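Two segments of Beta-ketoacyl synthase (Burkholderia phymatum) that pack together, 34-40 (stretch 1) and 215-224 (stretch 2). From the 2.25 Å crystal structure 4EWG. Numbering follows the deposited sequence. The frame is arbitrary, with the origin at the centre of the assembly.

Stretch 1 (34-40) RNAVRRM
Stretch 2, residues 215-224: RNDEPHLTPR

Two segments of one chain, far apart in sequence, meet in a small contact (281 Å² buried, both sides summed) in which N35 hydrogen-bonds to a backbone carbonyl while V37 packs against two prolines. Stretch 1 is extended, with R38 and R39 in a strand (phi/psi -138/158 and -71/146) and A36 kinked at -103/25. Stretch 2 has no regular helix or strand: a type I turn from R215 to E218 is closed by E218 N to R215 O (3.0 Å), L221 N then bonds E218 O (3.0 Å), and the chain extends at T222 (-149/145) into a cis peptide bond before P223. In register, the CA of N35 lies 6.1 Å from the CA of H220, and the CA of V37 lies 5.3 Å from the CA of P219, so the two chains run in opposite directions here.

N35 and V37 point toward stretch 2, whereas A36 between them points away. N35 (chi1 72°, p; chi2 22°) donates from ND2 to P219 O (3.0 Å, 162°). N35 ND2 is also 3.0 Å from T222 O, but the angle is too poor for a hydrogen bond. A water accepts from N35 ND2 (2.8 Å) and donates to P223 O (2.8 Å), bridging the stretches. On the other branch, N35 OD1 accepts from V37 N (3.0 Å), a link that braces the amide against its own backbone.

V37 (chi1 176°, t) supplies the apolar part: its CG1 meets P219 CB at 3.6 Å and its CG2 meets P223 CD at 3.9 Å. P219, C-gamma endo and the most covered residue, also sets its CB 4.0 Å from R38 CA. The R38 side chain (m, m, t; chi4 -86°) starts with CA-to-CB away and folds back so that NH1 donates to V37 O (2.8 Å). R215 NH2 forms a salt bridge with E218 OE1 (3.0 Å).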

# COMPACT_ATOMS: atom_id res chain seq x y z
N ARG A 34 -15.85 12.90 -28.21
CA ARG A 34 -14.87 11.97 -28.77
C ARG A 34 -14.08 11.41 -27.63
O ARG A 34 -13.74 12.13 -26.70
CB ARG A 34 -13.93 12.66 -29.74
N ASN A 35 -13.77 10.13 -27.68
CA ASN A 35 -12.93 9.55 -26.67
C ASN A 35 -11.46 9.86 -26.94
O ASN A 35 -11.11 10.44 -27.96
CB ASN A 35 -13.20 8.04 -26.49
CG ASN A 35 -12.71 7.21 -27.64
OD1 ASN A 35 -11.83 7.62 -28.40
ND2 ASN A 35 -13.26 6.00 -27.77
N ALA A 36 -10.61 9.48 -25.99
CA ALA A 36 -9.17 9.72 -26.11
C ALA A 36 -8.43 8.43 -26.48
O ALA A 36 -7.25 8.30 -26.22
CB ALA A 36 -8.61 10.28 -24.82
N VAL A 37 -9.13 7.49 -27.11
CA VAL A 37 -8.53 6.20 -27.50
C VAL A 37 -7.78 6.32 -28.84
O VAL A 37 -8.22 7.01 -29.75
CB VAL A 37 -9.60 5.12 -27.59
CG1 VAL A 37 -9.00 3.82 -28.07
CG2 VAL A 37 -10.24 4.91 -26.24
N ARG A 38 -6.61 5.68 -28.93
CA ARG A 38 -5.82 5.70 -30.15
C ARG A 38 -5.24 4.32 -30.45
O ARG A 38 -5.13 3.49 -29.55
CB ARG A 38 -4.66 6.69 -30.00
CG ARG A 38 -5.08 8.10 -29.62
CD ARG A 38 -5.77 8.82 -30.79
NE ARG A 38 -6.12 10.20 -30.46
CZ ARG A 38 -7.24 10.62 -29.86
NH1 ARG A 38 -8.17 9.78 -29.46
NH2 ARG A 38 -7.41 11.92 -29.63
N ARG A 39 -4.89 4.09 -31.72
CA ARG A 39 -4.17 2.89 -32.10
C ARG A 39 -2.75 3.06 -31.54
O ARG A 39 -2.22 4.19 -31.42
CB ARG A 39 -4.20 2.67 -33.63
N MET A 40 -2.14 1.95 -31.13
CA MET A 40 -0.78 1.97 -30.55
C MET A 40 0.15 1.10 -31.38
O MET A 40 0.47 -0.04 -30.98
CB MET A 40 -0.82 1.44 -29.11
CG MET A 40 -1.71 2.25 -28.18
SD MET A 40 -1.06 3.93 -27.87
CE MET A 40 0.50 3.55 -27.07
N ARG A 215 -10.85 -4.18 -30.92
CA ARG A 215 -11.31 -3.48 -32.12
C ARG A 215 -10.23 -2.52 -32.58
O ARG A 215 -10.37 -1.31 -32.49
CB ARG A 215 -12.63 -2.79 -31.86
CG ARG A 215 -13.75 -3.81 -31.81
CD ARG A 215 -15.07 -3.18 -31.41
NE ARG A 215 -15.65 -2.40 -32.51
CZ ARG A 215 -16.87 -1.84 -32.48
NH1 ARG A 215 -17.64 -1.97 -31.40
NH2 ARG A 215 -17.31 -1.16 -33.53
N ASN A 216 -9.14 -3.08 -33.10
CA ASN A 216 -7.90 -2.34 -33.28
C ASN A 216 -7.98 -1.27 -34.36
O ASN A 216 -7.20 -0.30 -34.37
CB ASN A 216 -6.74 -3.31 -33.49
CG ASN A 216 -6.41 -4.11 -32.21
OD1 ASN A 216 -6.79 -3.72 -31.10
ND2 ASN A 216 -5.68 -5.18 -32.36
N ASP A 217 -8.97 -1.40 -35.24
CA ASP A 217 -9.22 -0.42 -36.27
C ASP A 217 -10.27 0.64 -35.95
O ASP A 217 -10.50 1.53 -36.76
CB ASP A 217 -9.62 -1.15 -37.54
CG ASP A 217 -8.43 -1.77 -38.24
OD1 ASP A 217 -7.30 -1.73 -37.67
OD2 ASP A 217 -8.61 -2.28 -39.35
N GLU A 218 -10.91 0.55 -34.81
CA GLU A 218 -12.00 1.47 -34.49
C GLU A 218 -11.86 2.06 -33.08
O GLU A 218 -12.72 1.86 -32.25
CB GLU A 218 -13.33 0.75 -34.63
CG GLU A 218 -13.60 0.28 -36.06
CD GLU A 218 -14.93 -0.44 -36.18
OE1 GLU A 218 -15.09 -1.48 -35.51
OE2 GLU A 218 -15.81 0.04 -36.94
N PRO A 219 -10.77 2.81 -32.83
CA PRO A 219 -10.52 3.36 -31.49
C PRO A 219 -11.58 4.32 -31.02
O PRO A 219 -11.81 4.43 -29.85
CB PRO A 219 -9.18 4.12 -31.68
CG PRO A 219 -9.08 4.37 -33.13
CD PRO A 219 -9.71 3.18 -33.78
N HIS A 220 -12.17 5.07 -31.93
CA HIS A 220 -13.26 5.98 -31.61
C HIS A 220 -14.52 5.30 -31.14
O HIS A 220 -15.41 5.96 -30.58
CB HIS A 220 -13.57 6.89 -32.82
CG HIS A 220 -13.94 6.14 -34.07
ND1 HIS A 220 -13.11 5.24 -34.66
CD2 HIS A 220 -15.08 6.18 -34.85
CE1 HIS A 220 -13.70 4.74 -35.75
NE2 HIS A 220 -14.91 5.30 -35.87
N LEU A 221 -14.63 4.00 -31.36
CA LEU A 221 -15.88 3.25 -31.09
C LEU A 221 -15.79 2.33 -29.85
O LEU A 221 -16.73 1.57 -29.55
CB LEU A 221 -16.31 2.45 -32.35
CG LEU A 221 -16.74 3.30 -33.58
CD1 LEU A 221 -17.30 2.48 -34.75
CD2 LEU A 221 -17.75 4.34 -33.15
N THR A 222 -14.67 2.40 -29.12
CA THR A 222 -14.41 1.48 -28.01
C THR A 222 -13.56 2.25 -26.97
O THR A 222 -12.72 3.08 -27.36
CB THR A 222 -13.69 0.19 -28.53
OG1 THR A 222 -13.58 -0.77 -27.49
CG2 THR A 222 -12.26 0.52 -29.11
N PRO A 223 -13.77 1.98 -25.68
CA PRO A 223 -14.62 0.96 -25.04
C PRO A 223 -16.06 1.42 -24.95
O PRO A 223 -16.35 2.56 -25.29
CB PRO A 223 -14.01 0.83 -23.66
CG PRO A 223 -13.49 2.23 -23.36
CD PRO A 223 -13.05 2.78 -24.68
N ARG A 224 -16.95 0.53 -24.51
CA ARG A 224 -18.38 0.74 -24.59
C ARG A 224 -19.08 0.25 -23.31
O ARG A 224 -19.83 -0.72 -23.35
CB ARG A 224 -18.97 -0.00 -25.81
CG ARG A 224 -18.21 0.15 -27.11
CD ARG A 224 -18.89 -0.64 -28.25
NE ARG A 224 -20.23 -0.14 -28.57
CZ ARG A 224 -20.49 0.89 -29.36
NH1 ARG A 224 -21.74 1.25 -29.57
NH2 ARG A 224 -19.51 1.56 -29.96
O HOH W 1 -15.21 5.01 -26.07